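Local coordinates for peptide ABC transporter, peptide-binding protein (PDB 2D5W) that binds oligopeptides as the solute-binding component of an ABC transporter and probably delivers them for uptake across the membrane, at residues F54-A58 / N231-K235; Y146-Y150 / L472-G476; T255-L259 / S274-Q279; D324-A330 / L380-M384. One frame throughout, in Å; residues are numbered along the deposited sequence.

Overall arrangement
The four contacts are spread over the chain, none touching another. Contacts 1 and 2 lie nearest each other, about 8 Å apart between nearest atoms, and their segments alternate in sequence. Contact 3, which packs the chain just after a crossover against the crossover helix, and contact 4, which packs two helices, are both nested inside the loop closed by contact 2; their centres are 35 Å apart. Contacts 1 and 4 lie on opposite sides of the chain's centre, 54 Å between centres. Family members hold peptide in a cleft between lobes; probably contact 1 joins two domains of one lobe, contact 2 spans both lobes, contact 3 lies near the passage between them and contact 4 within one.

Contact 1 of 4, residues F54-A58 / N231-K235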
loop_
_atom_site.group_PDB
_atom_site.type_symbol
_atom_site.label_atom_id
_atom_site.label_comp_id
_atom_site.label_asym_id
_atom_site.label_seq_id
_atom_site.Cartn_x
_atom_site.Cartn_y
_atom_site.Cartn_z
ATOM N N PHE A 54 12.304 -13.698 9.276
ATOM C CA PHE A 54 13.571 -14.366 9.036
ATOM C C PHE A 54 14.641 -13.292 8.916
ATOM O O PHE A 54 14.369 -12.165 8.510
ATOM C CB PHE A 54 13.512 -15.286 7.799
ATOM C CG PHE A 54 13.470 -14.568 6.480
ATOM C CD1 PHE A 54 12.297 -13.981 6.015
ATOM C CD2 PHE A 54 14.607 -14.512 5.681
ATOM C CE1 PHE A 54 12.261 -13.352 4.769
ATOM C CE2 PHE A 54 14.582 -13.887 4.441
ATOM C CZ PHE A 54 13.407 -13.305 3.982
ATOM N N PRO A 55 15.879 -13.618 9.297
ATOM C CA PRO A 55 16.920 -12.597 9.205
ATOM C C PRO A 55 17.421 -12.309 7.799
ATOM O O PRO A 55 17.602 -13.220 7.000
ATOM C CB PRO A 55 18.017 -13.152 10.108
ATOM C CG PRO A 55 17.913 -14.625 9.871
ATOM C CD PRO A 55 16.414 -14.883 9.837
ATOM N N VAL A 56 17.610 -11.028 7.498
ATOM C CA VAL A 56 18.155 -10.633 6.209
ATOM C C VAL A 56 19.429 -9.848 6.530
ATOM O O VAL A 56 20.495 -10.455 6.633
ATOM C CB VAL A 56 17.146 -9.809 5.369
ATOM C CG1 VAL A 56 17.777 -9.413 4.034
ATOM C CG2 VAL A 56 15.891 -10.648 5.116
ATOM N N LEU A 57 19.348 -8.536 6.728
ATOM C CA LEU A 57 20.566 -7.798 7.055
ATOM C C LEU A 57 20.920 -7.846 8.542
ATOM O O LEU A 57 22.000 -7.402 8.935
ATOM C CB LEU A 57 20.482 -6.351 6.562
ATOM C CG LEU A 57 20.445 -6.216 5.034
ATOM C CD1 LEU A 57 20.554 -4.751 4.647
ATOM C CD2 LEU A 57 21.583 -7.014 4.410
ATOM N N ALA A 58 20.012 -8.374 9.361
ATOM C CA ALA A 58 20.263 -8.534 10.795
ATOM C C ALA A 58 20.755 -9.971 10.992
ATOM O O ALA A 58 20.506 -10.836 10.154
ATOM C CB ALA A 58 18.988 -8.297 11.591
ATOM N N ASN A 231 27.725 -6.122 -3.151
ATOM C CA ASN A 231 27.922 -5.834 -1.736
ATOM C C ASN A 231 26.855 -6.442 -0.824
ATOM O O ASN A 231 27.016 -6.452 0.395
ATOM C CB ASN A 231 28.013 -4.321 -1.522
ATOM C CG ASN A 231 29.279 -3.728 -2.120
ATOM O OD1 ASN A 231 30.387 -4.134 -1.774
ATOM N ND2 ASN A 231 29.118 -2.769 -3.023
ATOM N N PHE A 232 25.769 -6.946 -1.407
ATOM C CA PHE A 232 24.703 -7.578 -0.627
ATOM C C PHE A 232 25.315 -8.877 -0.086
ATOM O O PHE A 232 25.799 -9.705 -0.852
ATOM C CB PHE A 232 23.501 -7.870 -1.527
ATOM C CG PHE A 232 22.328 -8.452 -0.798
ATOM C CD1 PHE A 232 21.606 -7.692 0.116
ATOM C CD2 PHE A 232 21.959 -9.773 -1.011
ATOM C CE1 PHE A 232 20.532 -8.245 0.806
ATOM C CE2 PHE A 232 20.888 -10.332 -0.327
ATOM C CZ PHE A 232 20.175 -9.567 0.583
ATOM N N PRO A 233 25.282 -9.080 1.241
ATOM C CA PRO A 233 25.853 -10.265 1.893
ATOM C C PRO A 233 25.180 -11.632 1.835
ATOM O O PRO A 233 25.849 -12.646 2.044
ATOM C CB PRO A 233 26.024 -9.798 3.330
ATOM C CG PRO A 233 24.794 -8.994 3.532
ATOM C CD PRO A 233 24.709 -8.168 2.249
ATOM N N ILE A 234 23.878 -11.684 1.583
ATOM C CA ILE A 234 23.207 -12.978 1.539
ATOM C C ILE A 234 23.410 -13.627 0.178
ATOM O O ILE A 234 22.904 -13.145 -0.837
ATOM C CB ILE A 234 21.698 -12.844 1.821
ATOM C CG1 ILE A 234 21.473 -11.992 3.075
ATOM C CG2 ILE A 234 21.081 -14.227 2.000
ATOM C CD1 ILE A 234 22.179 -12.499 4.317
ATOM N N LYS A 235 24.168 -14.716 0.164
ATOM C CA LYS A 235 24.446 -15.429 -1.073
ATOM C C LYS A 235 23.523 -16.637 -1.193
ATOM O O LYS A 235 23.387 -17.423 -0.256
ATOM C CB LYS A 235 25.908 -15.882 -1.105
ATOM C CG LYS A 235 26.910 -14.783 -0.766
ATOM C CD LYS A 235 26.820 -13.599 -1.720
ATOM C CE LYS A 235 27.829 -12.520 -1.348
ATOM N NZ LYS A 235 27.776 -11.345 -2.264
#
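Leu57 and Val56 meet Phe232 and Pro233 in a small apolar cluster. The busiest atom is Leu57 CD2. Leu57 CG is turned away from its own carbonyl carbon (chi1 -66°), and from there the CD2 methyl branch reaches both Phe232 and Pro233. It lies 3.9 Å from Pro233 CG, with the leucine branch and the proline ring crossing nearly at a right angle, and 4.0 Å from Phe232 CE1, approaching that ring at a slant. Val56 meets the neighbouring ring atom: its CG1 sits at the edge, close to the ring plane, 4.2 Å from Phe232 CZ. This packing probably joins two domains of the binding protein, one carrying strand 53-55 and the other the five-stranded sheet.

A second kind of contact sets carbon against a backbone oxygen. Ile234 points toward the other segment, and its terminal methyl CD1 rests 3.5 Å from Val56 O, making this the closest approach between the segments.

No hydrogen bond crosses the contact. Within 231-235, Lys235 folds back so that its NZ donates to Phe232 O at 2.9 Å, the ammonium arriving almost in line with the C=O bond (161°); NZ also has a long, weak ion pair with Glu240.

The segment 54-58 runs off strand 53-55, which pairs with strand 45-47, while 231-235 belongs to the long connection between strands 223-228 and 246-251 of the five-stranded sheet. Trp580 meets the Phe232 ring, and loop residues Tyr156 and Arg88 adjoin Leu57 and Ile234.

Contact 2 of 4, residues Y146-Y150 / L472-G476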
loop_
_atom_site.group_PDB
_atom_site.type_symbol
_atom_site.label_atom_id
_atom_site.label_comp_id
_atom_site.label_asym_id
_atom_site.label_seq_id
_atom_site.Cartn_x
_atom_site.Cartn_y
_atom_site.Cartn_z
ATOM N N TYR A 146 0.175 -5.182 19.396
ATOM C CA TYR A 146 0.270 -6.609 19.123
ATOM C C TYR A 146 1.085 -7.002 17.897
ATOM O O TYR A 146 1.589 -8.122 17.825
ATOM C CB TYR A 146 -1.138 -7.208 19.006
ATOM C CG TYR A 146 -1.810 -6.985 17.667
ATOM C CD1 TYR A 146 -1.774 -7.968 16.678
ATOM C CD2 TYR A 146 -2.472 -5.791 17.384
ATOM C CE1 TYR A 146 -2.380 -7.768 15.440
ATOM C CE2 TYR A 146 -3.080 -5.581 16.148
ATOM C CZ TYR A 146 -3.028 -6.572 15.184
ATOM O OH TYR A 146 -3.612 -6.368 13.953
ATOM N N TYR A 147 1.223 -6.083 16.947
ATOM C CA TYR A 147 1.941 -6.367 15.708
ATOM C C TYR A 147 3.353 -5.806 15.586
ATOM O O TYR A 147 3.966 -5.913 14.524
ATOM C CB TYR A 147 1.111 -5.869 14.519
ATOM C CG TYR A 147 0.778 -4.383 14.533
ATOM C CD1 TYR A 147 1.777 -3.413 14.647
ATOM C CD2 TYR A 147 -0.534 -3.948 14.357
ATOM C CE1 TYR A 147 1.477 -2.052 14.578
ATOM C CE2 TYR A 147 -0.844 -2.591 14.284
ATOM C CZ TYR A 147 0.164 -1.649 14.393
ATOM O OH TYR A 147 -0.129 -0.309 14.299
ATOM N N ASP A 148 3.888 -5.227 16.653
ATOM C CA ASP A 148 5.215 -4.623 16.574
ATOM C C ASP A 148 6.380 -5.543 16.198
ATOM O O ASP A 148 7.394 -5.067 15.682
ATOM C CB ASP A 148 5.514 -3.871 17.871
ATOM C CG ASP A 148 4.696 -2.591 18.002
ATOM O OD1 ASP A 148 4.561 -2.080 19.132
ATOM O OD2 ASP A 148 4.196 -2.085 16.970
ATOM N N THR A 149 6.246 -6.845 16.435
ATOM C CA THR A 149 7.323 -7.770 16.082
ATOM C C THR A 149 7.156 -8.329 14.672
ATOM O O THR A 149 8.021 -9.059 14.188
ATOM C CB THR A 149 7.412 -8.965 17.059
ATOM O OG1 THR A 149 6.202 -9.728 17.000
ATOM C CG2 THR A 149 7.646 -8.479 18.482
ATOM N N TYR A 150 6.049 -7.984 14.016
ATOM C CA TYR A 150 5.771 -8.466 12.661
ATOM C C TYR A 150 6.696 -7.841 11.615
ATOM O O TYR A 150 6.733 -6.621 11.457
ATOM C CB TYR A 150 4.326 -8.154 12.261
ATOM C CG TYR A 150 3.233 -8.837 13.062
ATOM C CD1 TYR A 150 1.897 -8.666 12.704
ATOM C CD2 TYR A 150 3.520 -9.630 14.177
ATOM C CE1 TYR A 150 0.872 -9.260 13.425
ATOM C CE2 TYR A 150 2.492 -10.234 14.912
ATOM C CZ TYR A 150 1.172 -10.041 14.525
ATOM O OH TYR A 150 0.138 -10.621 15.226
ATOM N N LEU A 472 -0.023 -7.495 7.868
ATOM C CA LEU A 472 -0.654 -7.991 9.086
ATOM C C LEU A 472 -0.695 -7.000 10.247
ATOM O O LEU A 472 -1.203 -7.319 11.322
ATOM C CB LEU A 472 0.027 -9.288 9.531
ATOM C CG LEU A 472 -0.412 -10.521 8.737
ATOM C CD1 LEU A 472 0.544 -11.676 8.986
ATOM C CD2 LEU A 472 -1.834 -10.894 9.133
ATOM N N GLN A 473 -0.163 -5.802 10.042
ATOM C CA GLN A 473 -0.186 -4.795 11.094
ATOM C C GLN A 473 -1.476 -3.988 10.993
ATOM O O GLN A 473 -1.459 -2.778 10.772
ATOM C CB GLN A 473 1.032 -3.882 10.977
ATOM C CG GLN A 473 2.357 -4.629 11.071
ATOM C CD GLN A 473 3.536 -3.698 11.247
ATOM O OE1 GLN A 473 3.659 -2.695 10.545
ATOM N NE2 GLN A 473 4.418 -4.029 12.183
ATOM N N GLU A 474 -2.598 -4.680 11.163
ATOM C CA GLU A 474 -3.912 -4.051 11.076
ATOM C C GLU A 474 -4.277 -3.298 12.352
ATOM O O GLU A 474 -4.289 -3.870 13.443
ATOM C CB GLU A 474 -4.971 -5.113 10.774
ATOM C CG GLU A 474 -6.394 -4.572 10.623
ATOM C CD GLU A 474 -6.526 -3.546 9.503
ATOM O OE1 GLU A 474 -6.130 -3.857 8.359
ATOM O OE2 GLU A 474 -7.032 -2.432 9.767
ATOM N N ASP A 475 -4.574 -2.012 12.205
ATOM C CA ASP A 475 -4.940 -1.170 13.340
ATOM C C ASP A 475 -6.174 -0.317 13.055
ATOM O O ASP A 475 -6.572 0.499 13.888
ATOM C CB ASP A 475 -3.775 -0.249 13.713
ATOM C CG ASP A 475 -3.122 0.384 12.501
ATOM O OD1 ASP A 475 -3.836 0.669 11.519
ATOM O OD2 ASP A 475 -1.895 0.604 12.531
ATOM N N GLY A 476 -6.775 -0.505 11.884
ATOM C CA GLY A 476 -7.945 0.277 11.518
ATOM C C GLY A 476 -7.611 1.743 11.291
ATOM O O GLY A 476 -8.512 2.574 11.155
HETATM O O HOH W 1 -3.584 -8.324 11.935
#
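Two tight turns dock here: the type I beta turn from Tyr147 to Tyr150 lies against the inverse gamma turn centred on Gln473. The core of the join is a CH-pi contact, with Gln473 CB 3.6 Å from the centroid of the Tyr147 ring and almost directly over its face. Beyond CG the glutamine chain is extended, and its NE2 donates to Tyr147 O at 3.0 Å from above the carbonyl plane. The turn's own Tyr150 N reaches the same oxygen from the opposite face, so two donors grip it.

The Tyr147 ring is placed by a chi1 of 58°, which sets CG between the backbone N and the carbonyl carbon. Its OH donates to the anti lone pair of Asp475 OD2 at 2.7 Å, while Asp475 OD1 is taken by Ser477. An alanine in place of Tyr147 would remove both ring and hydroxyl, and would probably leave Gln473 CB without its aromatic cover and Asp475 OD2 without this donor.

In the fold, the contact brings the loop after strand 136-141 of the four-stranded antiparallel sheet to the loop after strand 463-469 of the large mixed sheet, probably joining two lobes of the binding protein.

Tyr146 adds a second hydroxyl bond: its OH donates in the carbonyl plane to a lone pair of Glu474 O at 2.6 Å. A water donates both to Tyr146 OH and to Leu472 O. The Tyr150 ring turns its edge to the Leu472 carbonyl, with Tyr150 CE1 3.5 Å from Leu472 O, and Tyr150 CD1 packs 3.7 Å from Leu472 CB.

Contact 3 of 4, residues T255-L259 / S274-Q279; sequences TNSLL and SLTFDQ
Gln279 stretches to Thr255 because its CG points away from its own carbonyl carbon (chi1 -61°) and the chain stays extended past it, delivering the amide to the first turn of helix 255-264. Leu275 likewise has CG opposite its carbonyl carbon (chi1 -53°), which sends its CD2 methyl against the same helix. There CD2 lies 3.6 Å from Leu259 N and 3.9 Å from both Leu258 CG and Leu259 CB, so a single methyl fits against helix backbone and two leucine side chains. Leu258 CD2 in turn packs 3.7 Å from Ser274 CA.

Gln279 OE1 accepts from Thr276 N at 2.9 Å on a lone pair in the carbonyl plane, a nearly straight bond (166°) that fixes the amide's rotation. NE2 is thereby turned to the helix: it stands 3.0 Å from Thr255 O and donates to a water that Asn256 ND2 also binds. A leucine in place of Gln279 would probably leave Thr276 N without its acceptor and that water without one of its donors. A second water spans Thr255 OG1 and Thr276 OG1, though the principal partner of Thr255 OG1 is Val416 N.

Helix 255-264 links the parallel strands 246-251 and 269-270 on either side of strand 7-12, a beta-alpha-beta crossover; residues 274-279 follow that crossover and return to the helix start. The chemistry is divided accordingly: leucines supply the buried packing, while one amide, oriented by its own segment, and two waters meet the polar groups at the helix start.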
loop_
_atom_site.group_PDB
_atom_site.type_symbol
_atom_site.label_atom_id
_atom_site.label_comp_id
_atom_site.label_asym_id
_atom_site.label_seq_id
_atom_site.Cartn_x
_atom_site.Cartn_y
_atom_site.Cartn_z
ATOM N N THR A 255 -3.806 -2.146 -19.129
ATOM C CA THR A 255 -3.701 -3.548 -18.750
ATOM C C THR A 255 -3.941 -4.536 -19.886
ATOM O O THR A 255 -3.402 -5.641 -19.854
ATOM C CB THR A 255 -4.616 -3.890 -17.553
ATOM O OG1 THR A 255 -5.966 -3.526 -17.857
ATOM C CG2 THR A 255 -4.154 -3.148 -16.303
ATOM N N ASN A 256 -4.734 -4.163 -20.889
ATOM C CA ASN A 256 -4.940 -5.066 -22.017
ATOM C C ASN A 256 -3.649 -5.115 -22.833
ATOM O O ASN A 256 -3.246 -6.178 -23.307
ATOM C CB ASN A 256 -6.110 -4.610 -22.898
ATOM C CG ASN A 256 -6.256 -5.461 -24.147
ATOM O OD1 ASN A 256 -5.824 -5.074 -25.231
ATOM N ND2 ASN A 256 -6.846 -6.637 -23.991
ATOM N N SER A 257 -2.997 -3.970 -23.000
ATOM C CA SER A 257 -1.740 -3.941 -23.734
ATOM C C SER A 257 -0.692 -4.747 -22.961
ATOM O O SER A 257 0.147 -5.419 -23.560
ATOM C CB SER A 257 -1.272 -2.499 -23.933
ATOM O OG SER A 257 -2.195 -1.794 -24.748
ATOM N N LEU A 258 -0.738 -4.692 -21.631
ATOM C CA LEU A 258 0.212 -5.460 -20.833
ATOM C C LEU A 258 -0.085 -6.945 -21.030
ATOM O O LEU A 258 0.830 -7.753 -21.170
ATOM C CB LEU A 258 0.113 -5.088 -19.351
ATOM C CG LEU A 258 1.014 -5.889 -18.401
ATOM C CD1 LEU A 258 2.477 -5.771 -18.804
ATOM C CD2 LEU A 258 0.811 -5.382 -16.985
ATOM N N LEU A 259 -1.367 -7.304 -21.048
ATOM C CA LEU A 259 -1.764 -8.692 -21.258
ATOM C C LEU A 259 -1.192 -9.207 -22.583
ATOM O O LEU A 259 -0.648 -10.315 -22.651
ATOM C CB LEU A 259 -3.292 -8.811 -21.272
ATOM C CG LEU A 259 -3.861 -10.198 -21.602
ATOM C CD1 LEU A 259 -3.385 -11.211 -20.575
ATOM C CD2 LEU A 259 -5.378 -10.137 -21.624
ATOM N N SER A 274 -0.050 -5.665 -11.959
ATOM C CA SER A 274 0.011 -5.930 -13.386
ATOM C C SER A 274 -1.359 -6.209 -13.987
ATOM O O SER A 274 -2.113 -5.279 -14.265
ATOM C CB SER A 274 0.970 -7.103 -13.648
ATOM O OG SER A 274 0.616 -8.250 -12.893
ATOM N N LEU A 275 -1.672 -7.486 -14.180
ATOM C CA LEU A 275 -2.939 -7.911 -14.762
ATOM C C LEU A 275 -4.019 -8.069 -13.708
ATOM O O LEU A 275 -3.730 -8.339 -12.543
ATOM C CB LEU A 275 -2.756 -9.249 -15.480
ATOM C CG LEU A 275 -1.637 -9.330 -16.519
ATOM C CD1 LEU A 275 -1.535 -10.757 -17.050
ATOM C CD2 LEU A 275 -1.911 -8.348 -17.647
ATOM N N THR A 276 -5.270 -7.912 -14.120
ATOM C CA THR A 276 -6.368 -8.075 -13.186
ATOM C C THR A 276 -6.861 -9.524 -13.241
ATOM O O THR A 276 -6.522 -10.272 -14.160
ATOM C CB THR A 276 -7.499 -7.061 -13.472
ATOM O OG1 THR A 276 -7.906 -7.146 -14.841
ATOM C CG2 THR A 276 -7.002 -5.645 -13.199
ATOM N N PHE A 277 -7.640 -9.917 -12.243
ATOM C CA PHE A 277 -8.141 -11.286 -12.116
ATOM C C PHE A 277 -8.742 -11.874 -13.391
ATOM O O PHE A 277 -8.407 -12.994 -13.792
ATOM C CB PHE A 277 -9.169 -11.331 -10.986
ATOM C CG PHE A 277 -9.523 -12.718 -10.528
ATOM C CD1 PHE A 277 -8.783 -13.347 -9.531
ATOM C CD2 PHE A 277 -10.611 -13.386 -11.074
ATOM C CE1 PHE A 277 -9.127 -14.622 -9.084
ATOM C CE2 PHE A 277 -10.963 -14.661 -10.633
ATOM C CZ PHE A 277 -10.219 -15.279 -9.636
ATOM N N ASP A 278 -9.639 -11.121 -14.016
ATOM C CA ASP A 278 -10.297 -11.552 -15.243
ATOM C C ASP A 278 -9.296 -11.822 -16.363
ATOM O O ASP A 278 -9.464 -12.753 -17.150
ATOM C CB ASP A 278 -11.307 -10.491 -15.692
ATOM C CG ASP A 278 -10.688 -9.107 -15.823
ATOM O OD1 ASP A 278 -10.781 -8.513 -16.919
ATOM O OD2 ASP A 278 -10.114 -8.611 -14.830
ATOM N N GLN A 279 -8.247 -11.013 -16.438
ATOM C CA GLN A 279 -7.253 -11.202 -17.486
ATOM C C GLN A 279 -6.453 -12.480 -17.267
ATOM O O GLN A 279 -6.099 -13.173 -18.222
ATOM C CB GLN A 279 -6.313 -10.000 -17.542
ATOM C CG GLN A 279 -7.018 -8.696 -17.852
ATOM C CD GLN A 279 -6.059 -7.532 -17.916
ATOM O OE1 GLN A 279 -5.347 -7.245 -16.952
ATOM N NE2 GLN A 279 -6.026 -6.859 -19.057
HETATM O O HOH W 2 -7.961 -4.970 -16.601
HETATM O O HOH W 3 -7.816 -7.511 -21.340
#

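Contact 4 of 4, residues D324-A330 / L380-M384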
loop_
_atom_site.group_PDB
_atom_site.type_symbol
_atom_site.label_atom_id
_atom_site.label_comp_id
_atom_site.label_asym_id
_atom_site.label_seq_id
_atom_site.Cartn_x
_atom_site.Cartn_y
_atom_site.Cartn_z
ATOM N N ASP A 324 -23.210 12.752 4.777
ATOM C CA ASP A 324 -24.350 12.095 5.421
ATOM C C ASP A 324 -24.315 10.609 5.065
ATOM O O ASP A 324 -24.276 10.255 3.890
ATOM C CB ASP A 324 -25.657 12.726 4.927
ATOM C CG ASP A 324 -26.850 12.359 5.788
ATOM O OD1 ASP A 324 -27.157 11.158 5.923
ATOM O OD2 ASP A 324 -27.489 13.285 6.333
ATOM N N LYS A 325 -24.337 9.738 6.070
ATOM C CA LYS A 325 -24.280 8.307 5.795
ATOM C C LYS A 325 -25.397 7.833 4.872
ATOM O O LYS A 325 -25.215 6.872 4.129
ATOM C CB LYS A 325 -24.303 7.490 7.094
ATOM C CG LYS A 325 -25.637 7.448 7.820
ATOM C CD LYS A 325 -25.565 6.500 9.014
ATOM C CE LYS A 325 -26.878 6.463 9.776
ATOM N NZ LYS A 325 -26.794 5.576 10.972
ATOM N N ARG A 326 -26.551 8.494 4.914
ATOM C CA ARG A 326 -27.663 8.094 4.056
ATOM C C ARG A 326 -27.293 8.187 2.578
ATOM O O ARG A 326 -27.725 7.365 1.771
ATOM C CB ARG A 326 -28.896 8.955 4.348
ATOM C CG ARG A 326 -29.540 8.678 5.704
ATOM C CD ARG A 326 -30.669 9.657 5.995
ATOM N NE ARG A 326 -30.167 11.018 6.154
ATOM C CZ ARG A 326 -30.936 12.099 6.228
ATOM N NH1 ARG A 326 -30.380 13.295 6.372
ATOM N NH2 ARG A 326 -32.256 11.988 6.151
ATOM N N THR A 327 -26.487 9.181 2.226
ATOM C CA THR A 327 -26.065 9.355 0.842
ATOM C C THR A 327 -25.140 8.218 0.420
ATOM O O THR A 327 -25.240 7.694 -0.691
ATOM C CB THR A 327 -25.310 10.680 0.658
ATOM O OG1 THR A 327 -26.105 11.750 1.180
ATOM C CG2 THR A 327 -25.026 10.938 -0.816
ATOM N N ARG A 328 -24.236 7.839 1.318
ATOM C CA ARG A 328 -23.285 6.777 1.033
ATOM C C ARG A 328 -24.000 5.430 0.948
ATOM O O ARG A 328 -23.672 4.596 0.099
ATOM C CB ARG A 328 -22.180 6.790 2.096
ATOM C CG ARG A 328 -21.507 8.164 2.182
ATOM C CD ARG A 328 -20.228 8.153 2.996
ATOM N NE ARG A 328 -20.426 7.849 4.411
ATOM C CZ ARG A 328 -20.648 8.751 5.362
ATOM N NH1 ARG A 328 -20.805 8.357 6.619
ATOM N NH2 ARG A 328 -20.715 10.042 5.069
ATOM N N GLN A 329 -24.992 5.227 1.810
ATOM C CA GLN A 329 -25.772 3.996 1.790
ATOM C C GLN A 329 -26.571 3.931 0.484
ATOM O O GLN A 329 -26.683 2.872 -0.133
ATOM C CB GLN A 329 -26.728 3.953 2.982
ATOM C CG GLN A 329 -26.033 3.982 4.333
ATOM C CD GLN A 329 -27.012 4.047 5.484
ATOM O OE1 GLN A 329 -28.080 4.642 5.366
ATOM N NE2 GLN A 329 -26.647 3.450 6.610
ATOM N N ALA A 330 -27.121 5.070 0.062
ATOM C CA ALA A 330 -27.900 5.126 -1.171
ATOM C C ALA A 330 -27.034 4.735 -2.361
ATOM O O ALA A 330 -27.440 3.928 -3.200
ATOM C CB ALA A 330 -28.462 6.532 -1.373
ATOM N N LEU A 380 -33.843 6.855 -0.050
ATOM C CA LEU A 380 -32.870 7.549 0.788
ATOM C C LEU A 380 -32.560 8.938 0.245
ATOM O O LEU A 380 -32.517 9.912 0.995
ATOM C CB LEU A 380 -31.577 6.735 0.879
ATOM C CG LEU A 380 -31.630 5.520 1.807
ATOM C CD1 LEU A 380 -30.482 4.573 1.495
ATOM C CD2 LEU A 380 -31.578 5.986 3.255
ATOM N N LEU A 381 -32.350 9.027 -1.063
ATOM C CA LEU A 381 -32.040 10.307 -1.681
ATOM C C LEU A 381 -33.226 11.266 -1.637
ATOM O O LEU A 381 -33.052 12.469 -1.456
ATOM C CB LEU A 381 -31.571 10.086 -3.121
ATOM C CG LEU A 381 -30.244 9.322 -3.216
ATOM C CD1 LEU A 381 -30.017 8.864 -4.642
ATOM C CD2 LEU A 381 -29.100 10.205 -2.736
ATOM N N ALA A 382 -34.434 10.732 -1.789
ATOM C CA ALA A 382 -35.633 11.564 -1.749
ATOM C C ALA A 382 -35.792 12.184 -0.365
ATOM O O ALA A 382 -36.206 13.335 -0.232
ATOM C CB ALA A 382 -36.858 10.733 -2.092
ATOM N N GLU A 383 -35.453 11.414 0.664
ATOM C CA GLU A 383 -35.560 11.884 2.039
ATOM C C GLU A 383 -34.669 13.099 2.281
ATOM O O GLU A 383 -34.916 13.885 3.196
ATOM C CB GLU A 383 -35.180 10.759 3.005
ATOM C CG GLU A 383 -35.353 11.105 4.476
ATOM C CD GLU A 383 -35.005 9.944 5.390
ATOM O OE1 GLU A 383 -35.107 10.106 6.624
ATOM O OE2 GLU A 383 -34.631 8.870 4.874
ATOM N N MET A 384 -33.636 13.255 1.460
ATOM C CA MET A 384 -32.724 14.380 1.615
ATOM C C MET A 384 -32.994 15.546 0.668
ATOM O O MET A 384 -32.131 16.399 0.456
ATOM C CB MET A 384 -31.278 13.897 1.487
ATOM C CG MET A 384 -30.864 12.995 2.645
ATOM S SD MET A 384 -29.161 12.422 2.575
ATOM C CE MET A 384 -29.280 11.211 1.249
HETATM O O HOH W 4 -33.375 14.519 5.709
#
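Leu380 opens the contact by laying its CB 3.8 Å from Ala330 CB, while its CD1 comes within 3.7 Å of Ala330 N and its CD2 faces the aliphatic start of Arg326. Next to it, Leu381 brings CG to 3.8 Å from the same Ala330 methyl; Phe405 of strand 401-410 lies beside this leucine and also beside Thr327.

Glu383 extends fully toward the guanidinium of Arg326. The salt bridge is long, 3.4 Å from Glu383 OE1 to Arg326 NH2, and the carboxylate stands almost perpendicular (88°) to the guanidinium plane. A water accepts from the same NH2 and donates to Glu383 O, giving a second link.

Helix 325-333 begins here, with Asp324 as its N-cap: Asp324 OD1 accepts from Arg326 N on its anti lone pair. The arginine's NE and NH1 also hold Asp324 side-on, one nitrogen to each oxygen, with Arg326 NH1 2.9 Å from Asp324 OD2. Asp324 thus holds the guanidinium, and the longer bridge to Glu383 extends this into a network reaching the end of helix 374-383.

Met384 lies over the guanidinium face, its CG 3.7 Å from Arg326 CZ. A bend at chi3 (-73°) turns CE to Thr327 OG1, 3.2 Å away, a hydroxyl hydrogen-bonded to Gly321 O. Met384 SD passes 4.0 Å from Asp324 CG.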